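Local coordinates for protein imidazolonepropionase (Unidentified, PDB 2OOF) that probably catalyses the metal-dependent hydrolysis of imidazolone-5-propanoate to N-formimidoyl-L-glutamate, the third step of histidine degradation, at residues 70-75 with 315-320; 292-297 with 320-325; 171-176 with 209-214; 238-243 with 262-267. All coordinates share one frame; numbering follows the deposited sequence.

Interaction 1. Residues 70-75 with 315-320. With FE (Fe (III) ion), chain B.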
loop_
_atom_site.group_PDB
_atom_site.type_symbol
_atom_site.label_atom_id
_atom_site.label_comp_id
_atom_site.label_asym_id
_atom_site.label_seq_id
_atom_site.Cartn_x
_atom_site.Cartn_y
_atom_site.Cartn_z
ATOM N N ASP A 70 -2.406 1.920 -3.025
ATOM C CA ASP A 70 -1.950 0.617 -2.586
ATOM C C ASP A 70 -0.894 0.842 -1.495
ATOM O O ASP A 70 0.244 1.268 -1.722
ATOM C CB ASP A 70 -1.558 -0.270 -3.787
ATOM C CG ASP A 70 -0.163 -0.061 -4.274
ATOM O OD1 ASP A 70 0.279 1.103 -4.261
ATOM O OD2 ASP A 70 0.481 -1.068 -4.698
ATOM N N CYS A 71 -1.386 0.614 -0.280
ATOM C CA CYS A 71 -0.711 0.834 0.992
ATOM C C CYS A 71 0.325 -0.145 1.500
ATOM O O CYS A 71 0.638 -0.110 2.694
ATOM C CB CYS A 71 -1.789 0.972 2.069
ATOM S SG CYS A 71 -2.901 -0.491 2.134
ATOM N N HIS A 72 0.868 -1.002 0.638
ATOM C CA HIS A 72 1.844 -1.976 1.105
ATOM C C HIS A 72 2.752 -2.522 -0.007
ATOM O O HIS A 72 2.486 -3.595 -0.562
ATOM C CB HIS A 72 1.096 -3.125 1.790
ATOM C CG HIS A 72 1.988 -4.142 2.429
ATOM N ND1 HIS A 72 1.924 -4.445 3.772
ATOM C CD2 HIS A 72 2.970 -4.924 1.913
ATOM C CE1 HIS A 72 2.827 -5.365 4.057
ATOM N NE2 HIS A 72 3.475 -5.672 2.947
ATOM N N THR A 73 3.821 -1.797 -0.331
ATOM C CA THR A 73 4.732 -2.268 -1.363
ATOM C C THR A 73 6.200 -2.186 -0.969
ATOM O O THR A 73 6.574 -1.459 -0.044
ATOM C CB THR A 73 4.560 -1.493 -2.712
ATOM O OG1 THR A 73 5.314 -0.276 -2.674
ATOM C CG2 THR A 73 3.088 -1.165 -2.972
ATOM N N HIS A 74 7.011 -2.982 -1.664
ATOM C CA HIS A 74 8.465 -3.015 -1.506
ATOM C C HIS A 74 8.935 -2.878 -2.960
ATOM O O HIS A 74 9.795 -3.640 -3.415
ATOM C CB HIS A 74 8.994 -4.365 -1.001
ATOM C CG HIS A 74 8.368 -4.854 0.266
ATOM N ND1 HIS A 74 7.047 -5.253 0.343
ATOM C CD2 HIS A 74 8.902 -5.098 1.486
ATOM C CE1 HIS A 74 6.802 -5.722 1.550
ATOM N NE2 HIS A 74 7.913 -5.641 2.265
ATOM N N LEU A 75 8.373 -1.923 -3.693
ATOM C CA LEU A 75 8.752 -1.779 -5.090
ATOM C C LEU A 75 10.162 -1.235 -5.349
ATOM O O LEU A 75 10.591 -1.143 -6.500
ATOM C CB LEU A 75 7.699 -0.951 -5.841
ATOM C CG LEU A 75 7.550 0.537 -5.542
ATOM C CD1 LEU A 75 8.705 1.297 -6.178
ATOM C CD2 LEU A 75 6.222 1.041 -6.099
ATOM N N SER A 315 -3.897 -4.789 -1.045
ATOM C CA SER A 315 -2.697 -4.235 -1.637
ATOM C C SER A 315 -1.909 -5.308 -2.384
ATOM O O SER A 315 -2.079 -6.502 -2.142
ATOM C CB SER A 315 -1.826 -3.604 -0.546
ATOM O OG SER A 315 -0.594 -3.139 -1.073
ATOM N N SER A 316 -1.037 -4.853 -3.280
ATOM C CA SER A 316 -0.204 -5.713 -4.118
ATOM C C SER A 316 0.971 -6.413 -3.431
ATOM O O SER A 316 1.328 -7.517 -3.818
ATOM C CB SER A 316 0.350 -4.904 -5.298
ATOM O OG SER A 316 1.224 -3.882 -4.841
ATOM N N ASP A 317 1.565 -5.776 -2.427
ATOM C CA ASP A 317 2.718 -6.334 -1.722
ATOM C C ASP A 317 3.876 -6.575 -2.696
ATOM O O ASP A 317 4.674 -7.497 -2.524
ATOM C CB ASP A 317 2.357 -7.645 -1.006
ATOM C CG ASP A 317 3.470 -8.119 -0.072
ATOM O OD1 ASP A 317 4.198 -7.247 0.440
ATOM O OD2 ASP A 317 3.624 -9.341 0.156
ATOM N N ILE A 318 3.953 -5.734 -3.727
ATOM C CA ILE A 318 5.008 -5.845 -4.722
ATOM C C ILE A 318 6.338 -6.026 -4.017
ATOM O O ILE A 318 6.738 -5.185 -3.216
ATOM C CB ILE A 318 5.130 -4.564 -5.595
ATOM C CG1 ILE A 318 3.830 -4.308 -6.352
ATOM C CG2 ILE A 318 6.294 -4.713 -6.586
ATOM C CD1 ILE A 318 3.778 -2.950 -7.002
ATOM N N ASN A 319 7.010 -7.132 -4.300
ATOM C CA ASN A 319 8.317 -7.384 -3.713
ATOM C C ASN A 319 8.997 -8.533 -4.458
ATOM O O ASN A 319 8.341 -9.487 -4.894
ATOM C CB ASN A 319 8.188 -7.655 -2.211
ATOM C CG ASN A 319 7.840 -9.075 -1.902
ATOM O OD1 ASN A 319 8.687 -9.963 -1.997
ATOM N ND2 ASN A 319 6.587 -9.307 -1.528
ATOM N N PRO A 320 10.330 -8.449 -4.605
ATOM C CA PRO A 320 11.202 -9.405 -5.295
ATOM C C PRO A 320 11.098 -10.896 -4.991
ATOM O O PRO A 320 11.266 -11.709 -5.890
ATOM C CB PRO A 320 12.606 -8.845 -5.035
ATOM C CG PRO A 320 12.477 -8.209 -3.716
ATOM C CD PRO A 320 11.134 -7.498 -3.819
HETATM FE FE FE B . 5.385 -6.851 2.550
HETATM O O HOH W 1 5.456 -9.243 2.431
#

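Interaction 2. Residues 292-297 with 320-325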
loop_
_atom_site.group_PDB
_atom_site.type_symbol
_atom_site.label_atom_id
_atom_site.label_comp_id
_atom_site.label_asym_id
_atom_site.label_seq_id
_atom_site.Cartn_x
_atom_site.Cartn_y
_atom_site.Cartn_z
ATOM N N TYR A 292 -0.866 -16.179 -3.119
ATOM C CA TYR A 292 -0.872 -16.954 -4.348
ATOM C C TYR A 292 0.517 -17.468 -4.754
ATOM O O TYR A 292 0.721 -18.661 -4.998
ATOM C CB TYR A 292 -1.449 -16.083 -5.476
ATOM C CG TYR A 292 -0.842 -16.360 -6.825
ATOM C CD1 TYR A 292 -1.211 -17.480 -7.559
ATOM C CD2 TYR A 292 0.157 -15.543 -7.338
ATOM C CE1 TYR A 292 -0.590 -17.792 -8.789
ATOM C CE2 TYR A 292 0.789 -15.841 -8.566
ATOM C CZ TYR A 292 0.410 -16.964 -9.286
ATOM O OH TYR A 292 0.997 -17.238 -10.507
ATOM N N PHE A 293 1.471 -16.546 -4.837
ATOM C CA PHE A 293 2.812 -16.889 -5.280
ATOM C C PHE A 293 3.539 -17.841 -4.348
ATOM O O PHE A 293 4.382 -18.616 -4.790
ATOM C CB PHE A 293 3.630 -15.618 -5.476
ATOM C CG PHE A 293 4.875 -15.824 -6.278
ATOM C CD1 PHE A 293 4.803 -16.222 -7.619
ATOM C CD2 PHE A 293 6.132 -15.627 -5.699
ATOM C CE1 PHE A 293 5.978 -16.420 -8.379
ATOM C CE2 PHE A 293 7.311 -15.822 -6.454
ATOM C CZ PHE A 293 7.224 -16.219 -7.792
ATOM N N LEU A 294 3.230 -17.758 -3.056
ATOM C CA LEU A 294 3.841 -18.634 -2.060
ATOM C C LEU A 294 3.074 -19.944 -1.956
ATOM O O LEU A 294 3.414 -20.791 -1.139
ATOM C CB LEU A 294 3.860 -17.974 -0.680
ATOM C CG LEU A 294 4.844 -16.831 -0.438
ATOM C CD1 LEU A 294 4.582 -16.218 0.921
ATOM C CD2 LEU A 294 6.264 -17.347 -0.520
ATOM N N LYS A 295 2.027 -20.098 -2.761
ATOM C CA LYS A 295 1.236 -21.324 -2.748
ATOM C C LYS A 295 0.727 -21.680 -1.345
ATOM O O LYS A 295 0.618 -22.853 -0.980
ATOM C CB LYS A 295 2.077 -22.466 -3.331
ATOM C CG LYS A 295 2.466 -22.231 -4.793
ATOM C CD LYS A 295 3.479 -23.247 -5.303
ATOM C CE LYS A 295 4.849 -23.023 -4.669
ATOM N NZ LYS A 295 5.871 -23.980 -5.171
ATOM N N GLU A 296 0.408 -20.653 -0.564
ATOM C CA GLU A 296 -0.103 -20.834 0.791
ATOM C C GLU A 296 -1.503 -21.455 0.736
ATOM O O GLU A 296 -2.207 -21.308 -0.259
ATOM C CB GLU A 296 -0.148 -19.476 1.504
ATOM C CG GLU A 296 -0.689 -19.516 2.923
ATOM C CD GLU A 296 0.142 -20.384 3.870
ATOM O OE1 GLU A 296 1.310 -20.024 4.155
ATOM O OE2 GLU A 296 -0.378 -21.427 4.333
ATOM N N THR A 297 -1.904 -22.148 1.800
ATOM C CA THR A 297 -3.224 -22.779 1.860
ATOM C C THR A 297 -4.070 -22.253 3.030
ATOM O O THR A 297 -5.293 -22.353 3.006
ATOM C CB THR A 297 -3.107 -24.318 1.982
ATOM O OG1 THR A 297 -2.247 -24.644 3.077
ATOM C CG2 THR A 297 -2.528 -24.917 0.707
ATOM N N PRO A 320 10.330 -8.449 -4.605
ATOM C CA PRO A 320 11.202 -9.405 -5.295
ATOM C C PRO A 320 11.098 -10.896 -4.991
ATOM O O PRO A 320 11.266 -11.709 -5.890
ATOM C CB PRO A 320 12.606 -8.845 -5.035
ATOM C CG PRO A 320 12.477 -8.209 -3.716
ATOM C CD PRO A 320 11.134 -7.498 -3.819
ATOM N N GLY A 321 10.801 -11.271 -3.752
ATOM C CA GLY A 321 10.727 -12.693 -3.436
ATOM C C GLY A 321 9.372 -13.323 -3.182
ATOM O O GLY A 321 9.201 -14.529 -3.372
ATOM N N THR A 322 8.402 -12.509 -2.791
ATOM C CA THR A 322 7.079 -13.005 -2.446
ATOM C C THR A 322 5.915 -12.650 -3.367
ATOM O O THR A 322 5.019 -13.471 -3.565
ATOM C CB THR A 322 6.747 -12.568 -1.002
ATOM O OG1 THR A 322 7.048 -13.646 -0.112
ATOM C CG2 THR A 322 5.304 -12.167 -0.865
ATOM N N ALA A 323 5.911 -11.431 -3.898
ATOM C CA ALA A 323 4.839 -10.990 -4.792
ATOM C C ALA A 323 5.415 -10.153 -5.926
ATOM O O ALA A 323 5.277 -8.935 -5.957
ATOM C CB ALA A 323 3.778 -10.184 -4.009
ATOM N N PRO A 324 6.063 -10.817 -6.883
ATOM C CA PRO A 324 6.693 -10.208 -8.052
ATOM C C PRO A 324 5.738 -9.687 -9.125
ATOM O O PRO A 324 6.106 -9.627 -10.299
ATOM C CB PRO A 324 7.586 -11.328 -8.571
ATOM C CG PRO A 324 6.776 -12.546 -8.277
ATOM C CD PRO A 324 6.279 -12.276 -6.873
ATOM N N ILE A 325 4.534 -9.290 -8.715
ATOM C CA ILE A 325 3.516 -8.792 -9.635
ATOM C C ILE A 325 3.194 -7.317 -9.416
ATOM O O ILE A 325 2.586 -6.943 -8.418
ATOM C CB ILE A 325 2.189 -9.587 -9.494
ATOM C CG1 ILE A 325 2.389 -11.054 -9.895
ATOM C CG2 ILE A 325 1.117 -8.938 -10.347
ATOM C CD1 ILE A 325 3.084 -11.885 -8.853
#

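Interaction 3. Residues 171-176 with 209-214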
loop_
_atom_site.group_PDB
_atom_site.type_symbol
_atom_site.label_atom_id
_atom_site.label_comp_id
_atom_site.label_asym_id
_atom_site.label_seq_id
_atom_site.Cartn_x
_atom_site.Cartn_y
_atom_site.Cartn_z
ATOM N N THR A 171 6.293 6.856 2.841
ATOM C CA THR A 171 7.446 6.022 3.097
ATOM C C THR A 171 7.293 5.309 4.415
ATOM O O THR A 171 6.714 5.838 5.362
ATOM C CB THR A 171 8.732 6.855 3.154
ATOM O OG1 THR A 171 8.603 7.843 4.184
ATOM C CG2 THR A 171 8.986 7.533 1.821
ATOM N N THR A 172 7.823 4.099 4.477
ATOM C CA THR A 172 7.755 3.339 5.701
ATOM C C THR A 172 9.109 2.716 5.956
ATOM O O THR A 172 9.676 2.045 5.087
ATOM C CB THR A 172 6.693 2.228 5.620
ATOM O OG1 THR A 172 5.398 2.818 5.433
ATOM C CG2 THR A 172 6.706 1.388 6.906
ATOM N N LEU A 173 9.633 2.956 7.149
ATOM C CA LEU A 173 10.909 2.389 7.528
ATOM C C LEU A 173 10.641 0.955 7.984
ATOM O O LEU A 173 9.869 0.717 8.910
ATOM C CB LEU A 173 11.527 3.196 8.666
ATOM C CG LEU A 173 12.784 2.591 9.281
ATOM C CD1 LEU A 173 13.931 2.681 8.294
ATOM C CD2 LEU A 173 13.123 3.329 10.560
ATOM N N LEU A 174 11.266 0.000 7.313
ATOM C CA LEU A 174 11.089 -1.401 7.660
ATOM C C LEU A 174 12.464 -2.005 7.854
ATOM O O LEU A 174 12.823 -2.953 7.171
ATOM C CB LEU A 174 10.358 -2.141 6.535
ATOM C CG LEU A 174 10.056 -3.623 6.768
ATOM C CD1 LEU A 174 9.012 -3.746 7.858
ATOM C CD2 LEU A 174 9.547 -4.275 5.487
ATOM N N ALA A 175 13.241 -1.450 8.776
ATOM C CA ALA A 175 14.591 -1.944 9.041
ATOM C C ALA A 175 14.573 -3.342 9.668
ATOM O O ALA A 175 15.509 -4.125 9.489
ATOM C CB ALA A 175 15.308 -0.976 9.960
ATOM N N ALA A 176 13.512 -3.641 10.416
ATOM C CA ALA A 176 13.390 -4.954 11.052
ATOM C C ALA A 176 12.642 -5.948 10.161
ATOM O O ALA A 176 11.703 -6.608 10.604
ATOM C CB ALA A 176 12.680 -4.852 12.421
ATOM N N ASP A 209 7.537 8.125 7.052
ATOM C CA ASP A 209 6.187 8.530 7.431
ATOM C C ASP A 209 5.650 7.560 8.473
ATOM O O ASP A 209 4.765 7.905 9.251
ATOM C CB ASP A 209 5.257 8.552 6.216
ATOM C CG ASP A 209 5.694 9.556 5.177
ATOM O OD1 ASP A 209 6.102 10.670 5.574
ATOM O OD2 ASP A 209 5.621 9.242 3.969
ATOM N N ALA A 210 6.192 6.347 8.482
ATOM C CA ALA A 210 5.784 5.332 9.448
ATOM C C ALA A 210 6.888 4.282 9.627
ATOM O O ALA A 210 7.853 4.246 8.862
ATOM C CB ALA A 210 4.489 4.662 8.988
ATOM N N VAL A 211 6.732 3.438 10.645
ATOM C CA VAL A 211 7.681 2.373 10.945
ATOM C C VAL A 211 6.938 1.031 10.925
ATOM O O VAL A 211 5.822 0.931 11.429
ATOM C CB VAL A 211 8.338 2.590 12.327
ATOM C CG1 VAL A 211 9.262 1.422 12.663
ATOM C CG2 VAL A 211 9.124 3.900 12.319
ATOM N N ASP A 212 7.567 0.005 10.352
ATOM C CA ASP A 212 6.970 -1.328 10.214
ATOM C C ASP A 212 7.937 -2.435 10.637
ATOM O O ASP A 212 9.154 -2.245 10.609
ATOM C CB ASP A 212 6.544 -1.509 8.754
ATOM C CG ASP A 212 5.899 -2.856 8.469
ATOM O OD1 ASP A 212 5.355 -3.514 9.385
ATOM O OD2 ASP A 212 5.917 -3.245 7.283
ATOM N N VAL A 213 7.389 -3.585 11.023
ATOM C CA VAL A 213 8.193 -4.718 11.480
ATOM C C VAL A 213 7.701 -6.047 10.921
ATOM O O VAL A 213 6.500 -6.266 10.729
ATOM C CB VAL A 213 8.148 -4.862 13.040
ATOM C CG1 VAL A 213 8.977 -6.053 13.484
ATOM C CG2 VAL A 213 8.655 -3.602 13.715
ATOM N N PHE A 214 8.646 -6.940 10.663
ATOM C CA PHE A 214 8.284 -8.265 10.207
ATOM C C PHE A 214 8.325 -9.155 11.445
ATOM O O PHE A 214 9.363 -9.714 11.800
ATOM C CB PHE A 214 9.250 -8.778 9.138
ATOM C CG PHE A 214 8.940 -10.183 8.668
ATOM C CD1 PHE A 214 7.620 -10.579 8.399
ATOM C CD2 PHE A 214 9.966 -11.109 8.474
ATOM C CE1 PHE A 214 7.329 -11.892 7.936
ATOM C CE2 PHE A 214 9.688 -12.423 8.012
ATOM C CZ PHE A 214 8.369 -12.806 7.745
HETATM O O HOH W 2 11.885 -1.287 11.056
#

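Interaction 4. Residues 238-243 with 262-267. With FE (Fe (III) ion), chain B.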
loop_
_atom_site.group_PDB
_atom_site.type_symbol
_atom_site.label_atom_id
_atom_site.label_comp_id
_atom_site.label_asym_id
_atom_site.label_seq_id
_atom_site.Cartn_x
_atom_site.Cartn_y
_atom_site.Cartn_z
ATOM N N ALA A 238 4.222 7.074 13.085
ATOM C CA ALA A 238 3.147 6.093 13.093
ATOM C C ALA A 238 3.754 4.704 12.919
ATOM O O ALA A 238 4.879 4.578 12.425
ATOM C CB ALA A 238 2.174 6.394 11.964
ATOM N N VAL A 239 3.019 3.667 13.318
ATOM C CA VAL A 239 3.514 2.292 13.205
ATOM C C VAL A 239 2.542 1.332 12.524
ATOM O O VAL A 239 1.366 1.641 12.342
ATOM C CB VAL A 239 3.860 1.702 14.597
ATOM C CG1 VAL A 239 4.911 2.569 15.279
ATOM C CG2 VAL A 239 2.594 1.600 15.454
ATOM N N LYS A 240 3.051 0.157 12.167
ATOM C CA LYS A 240 2.266 -0.879 11.508
ATOM C C LYS A 240 3.101 -2.156 11.549
ATOM O O LYS A 240 4.244 -2.130 12.011
ATOM C CB LYS A 240 1.976 -0.484 10.051
ATOM C CG LYS A 240 3.208 -0.502 9.156
ATOM C CD LYS A 240 2.884 -0.185 7.701
ATOM C CE LYS A 240 2.498 1.270 7.509
ATOM N NZ LYS A 240 2.231 1.593 6.083
ATOM N N GLY A 241 2.557 -3.269 11.062
ATOM C CA GLY A 241 3.332 -4.498 11.097
ATOM C C GLY A 241 2.995 -5.628 10.142
ATOM O O GLY A 241 1.867 -5.762 9.671
ATOM N N HIS A 242 4.010 -6.437 9.849
ATOM C CA HIS A 242 3.867 -7.609 8.990
ATOM C C HIS A 242 3.542 -8.738 9.966
ATOM O O HIS A 242 4.441 -9.211 10.662
ATOM C CB HIS A 242 5.199 -7.953 8.300
ATOM C CG HIS A 242 5.381 -7.336 6.948
ATOM N ND1 HIS A 242 5.520 -5.978 6.755
ATOM C CD2 HIS A 242 5.497 -7.904 5.723
ATOM C CE1 HIS A 242 5.719 -5.737 5.469
ATOM N NE2 HIS A 242 5.709 -6.889 4.823
HETATM N N MSE A 243 2.292 -9.179 10.050
HETATM C CA MSE A 243 2.023 -10.250 10.998
HETATM C C MSE A 243 1.044 -11.355 10.671
HETATM O O MSE A 243 0.140 -11.212 9.842
HETATM C CB MSE A 243 1.662 -9.670 12.358
HETATM C CG MSE A 243 2.870 -9.286 13.201
HETATM SE SE MSE A 243 2.638 -7.466 13.618
HETATM C CE MSE A 243 4.346 -6.998 14.386
ATOM N N SER A 262 -2.203 -0.129 10.715
ATOM C CA SER A 262 -2.701 -1.386 10.164
ATOM C C SER A 262 -1.772 -2.564 10.432
ATOM O O SER A 262 -0.623 -2.387 10.839
ATOM C CB SER A 262 -2.868 -1.253 8.651
ATOM O OG SER A 262 -1.597 -1.154 8.033
ATOM N N VAL A 263 -2.291 -3.764 10.189
ATOM C CA VAL A 263 -1.541 -5.009 10.343
ATOM C C VAL A 263 -1.684 -5.728 9.003
ATOM O O VAL A 263 -2.786 -5.791 8.451
ATOM C CB VAL A 263 -2.110 -5.869 11.497
ATOM C CG1 VAL A 263 -1.627 -5.305 12.831
ATOM C CG2 VAL A 263 -3.638 -5.873 11.454
ATOM N N ASP A 264 -0.586 -6.264 8.476
ATOM C CA ASP A 264 -0.605 -6.893 7.153
ATOM C C ASP A 264 -0.419 -8.405 7.104
ATOM O O ASP A 264 0.235 -8.982 7.972
ATOM C CB ASP A 264 0.461 -6.235 6.259
ATOM C CG ASP A 264 0.268 -4.722 6.115
ATOM O OD1 ASP A 264 -0.819 -4.283 5.687
ATOM O OD2 ASP A 264 1.200 -3.945 6.407
ATOM N N HIS A 265 -0.979 -9.015 6.050
ATOM C CA HIS A 265 -0.944 -10.460 5.780
ATOM C C HIS A 265 -2.075 -11.189 6.504
ATOM O O HIS A 265 -3.027 -11.630 5.859
ATOM C CB HIS A 265 0.430 -11.056 6.124
ATOM C CG HIS A 265 1.488 -10.745 5.108
ATOM N ND1 HIS A 265 1.427 -11.203 3.804
ATOM C CD2 HIS A 265 2.616 -9.999 5.187
ATOM C CE1 HIS A 265 2.469 -10.752 3.131
ATOM N NE2 HIS A 265 3.209 -10.017 3.946
ATOM N N LEU A 266 -1.968 -11.327 7.826
ATOM C CA LEU A 266 -3.013 -11.950 8.659
ATOM C C LEU A 266 -3.454 -13.407 8.424
ATOM O O LEU A 266 -4.495 -13.813 8.954
ATOM C CB LEU A 266 -4.287 -11.088 8.626
ATOM C CG LEU A 266 -4.299 -9.621 9.071
ATOM C CD1 LEU A 266 -2.905 -9.147 9.417
ATOM C CD2 LEU A 266 -4.889 -8.780 7.955
ATOM N N GLU A 267 -2.704 -14.195 7.658
ATOM C CA GLU A 267 -3.111 -15.580 7.422
ATOM C C GLU A 267 -3.482 -16.335 8.700
ATOM O O GLU A 267 -4.427 -17.129 8.705
ATOM C CB GLU A 267 -2.010 -16.366 6.703
ATOM C CG GLU A 267 -2.031 -16.282 5.194
ATOM C CD GLU A 267 -1.606 -14.933 4.687
ATOM O OE1 GLU A 267 -0.795 -14.270 5.366
ATOM O OE2 GLU A 267 -2.072 -14.553 3.596
HETATM FE FE FE B . 5.385 -6.851 2.550
HETATM O O HOH W 3 -0.525 0.901 6.655
HETATM O O HOH W 1 5.456 -9.243 2.431
#

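Interaction 1. Residues 70-75 with 315-320
The iron site of this amidohydrolase is built where His-72 and Asp-317 meet, at the C-terminal end of strand 63-73 and in the loop after strand 312-314. His-72 NE2 binds the iron(III) ion at 2.3 Å and Asp-317 OD1 binds it at 2.5 Å, while water 1 adds a further ligand and His-242 another. The two side chains run side by side in the same direction, ring and carboxylate planes 77° apart, each with its CG anti to the backbone N (chi1 -175° for His-72, -170° for Asp-317). Asp-317 OD2 accepts a hydrogen bond from water 1 at 2.9 Å. Next to the metal ligands the backbones are tied by His-74 N, which donates to Ile-318 O at 2.7 Å, and CB of Leu-75 packs on CG2 of Ile-318. At the Asp-70 end of the contact, Ser-316 OG donates to Asp-70 OD2 at 2.9 Å, meeting that oxygen nearly head-on, and Ser-315 OG gives a weak bond to His-72 O. An alanine in place of Asp-70 would probably leave the Ser-316 hydroxyl without its acceptor and free it to turn. One carboxylate thus binds the metal through one oxygen and accepts a hydrogen bond from the metal-bound water through the other, which is consistent with orienting a hydrolytic water in this superfamily.

Interaction 2. Residues 292-297 with 320-325
Phe-293 lays one face of its ring against the pyrrolidine of Pro-324, and this CH-pi contact is central to the meeting of the end of helix 288-293 with the loop 320-325. Pro-324 CD stands 3.8 Å from the centroid of the Phe-293 ring, 20° off the normal, displaced toward the CD2 and CE2 rim; CG of the proline lies 3.7 Å from Phe-293 CZ. With CG anti to its backbone N (chi1 -164°), the phenylalanine reaches out from the helix across the loop. Phe-293 CB comes to 3.2 Å from Thr-322 O, and in the plane of the ring Gly-321 O faces the edge at CE2, 3.8 Å away. Beside it Leu-294 crosses Thr-322 obliquely, its CD1 methyl 3.7 Å from Thr-322 OG1. The helix ends here in a Schellman motif, Lys-295 N bonding back to Tyr-292 O at 3.0 Å as Lys-295 takes a positive phi. Phe-85 also meets the Phe-293 ring, and Asn-319 OD1 accepts a hydrogen bond from Thr-322 N. Gly-321 and Thr-322 probably bind product and substrate respectively, so this loop borders the active site. Between the segments the chemistry is CH-pi and van der Waals packing, with Gly-321 O at the aromatic edge and Thr-322 O close to CB of Phe-293.

Interaction 3. Residues 171-176 with 209-214
Asp-209, just before strand 210-215, meets Thr-171 within the adjacent parallel strand 168-176 of the barrel. From Asp-209 CB, 3.2 Å from Thr-171 O, the side chain crosses that of Thr-171 at about a right angle. Asp-209 CG stands 3.5 Å from Thr-171 OG1. At the tip Asp-209 OD2 accepts the backbone N-H of Thr-171 at 2.7 Å, from the anti side and 32° out of the carboxylate plane, while OD1 forms a salt bridge with Arg-159 of helix 148-164. The Thr-171 hydroxyl has its main partner in Leu-207 O. An asparagine in place of Asp-209 would probably weaken the hold on Thr-171 N and leave the Arg-159 charge without its mate. Farther along, Leu-173 N donates to Ala-210 O and Asp-212 N to Leu-173 O, each at 2.8 Å, the parallel ladder around the Leu-173/Val-211 pair. Leu-174, with CG anti to its backbone N (chi1 -178°), lies alongside Asp-212 and brings CD1 to 3.2 Å from Asp-212 OD2, an oxygen that also receives a weak hydrogen bond from His-242 ND1. Water 2 bridges Ala-176 N and Asp-212 O. At one end a carboxylate thus holds the neighbouring strand by a backbone hydrogen bond and a helix by a salt bridge; toward the other a leucine methyl packs against a second-shell carboxylate behind a metal-binding histidine.

Interaction 4. Residues 238-243 with 262-267
Strands 238-243 and 262-265 run parallel at 22°, with Gly-241 paired to Val-263 and His-242 to Asp-264. The ladder is drawn by Asp-264 N to Gly-241 O at 2.8 Å, followed by bonds from Met-243 N to Asp-264 O and from Leu-266 N to Met-243 O. His-242 and His-265 face the metal from neighbouring strands. NE2 of His-242 binds the iron(III) ion at 2.3 Å, whereas His-265 meets it indirectly, its NE2 hydrogen-bonded at 2.8 Å to water 1, itself a ligand of the metal. The two rings are inclined at 52°, with His-242 CD2 in the plane of the His-265 ring, at its edge and 3.6 Å from His-265 NE2. Earlier along the strands, Lys-240 and Ser-262 are linked through water 3, which accepts from Lys-240 NZ at 2.9 Å; the lysine also forms a salt bridge with Glu-139. The lysine chain bends at chi3 (70°), turning its amine toward that water. Selenomethionine Met-243 directs its side chain to helix 222-234, where it touches Thr-225 and Tyr-229. The pair lies between strand 210-215, which borders 238-243, and strand 283-286, which borders 262-265, as consecutive members of the TIM-type barrel.

In the fold
Interactions 1, 3 and 4 are buried and interaction 2 lies at the surface. Interactions 3 and 4 join parallel barrel strands through backbone ladders, and strands 210-215 and 238-243 are themselves neighbours, so the two ladders continue one another, their centres about 10 Å apart. Interaction 1 instead pairs a strand end with a loop and relies on metal ligands and side-chain hydroxyls; it shares the iron(III) ion and water 1 with interaction 4, whose Asp-264 OD2 lies close to His-72 ND1. Interaction 2 continues the same loop through Pro-320 toward the rim of the active site, where aromatic and aliphatic packing replaces the polar chemistry of the barrel interior.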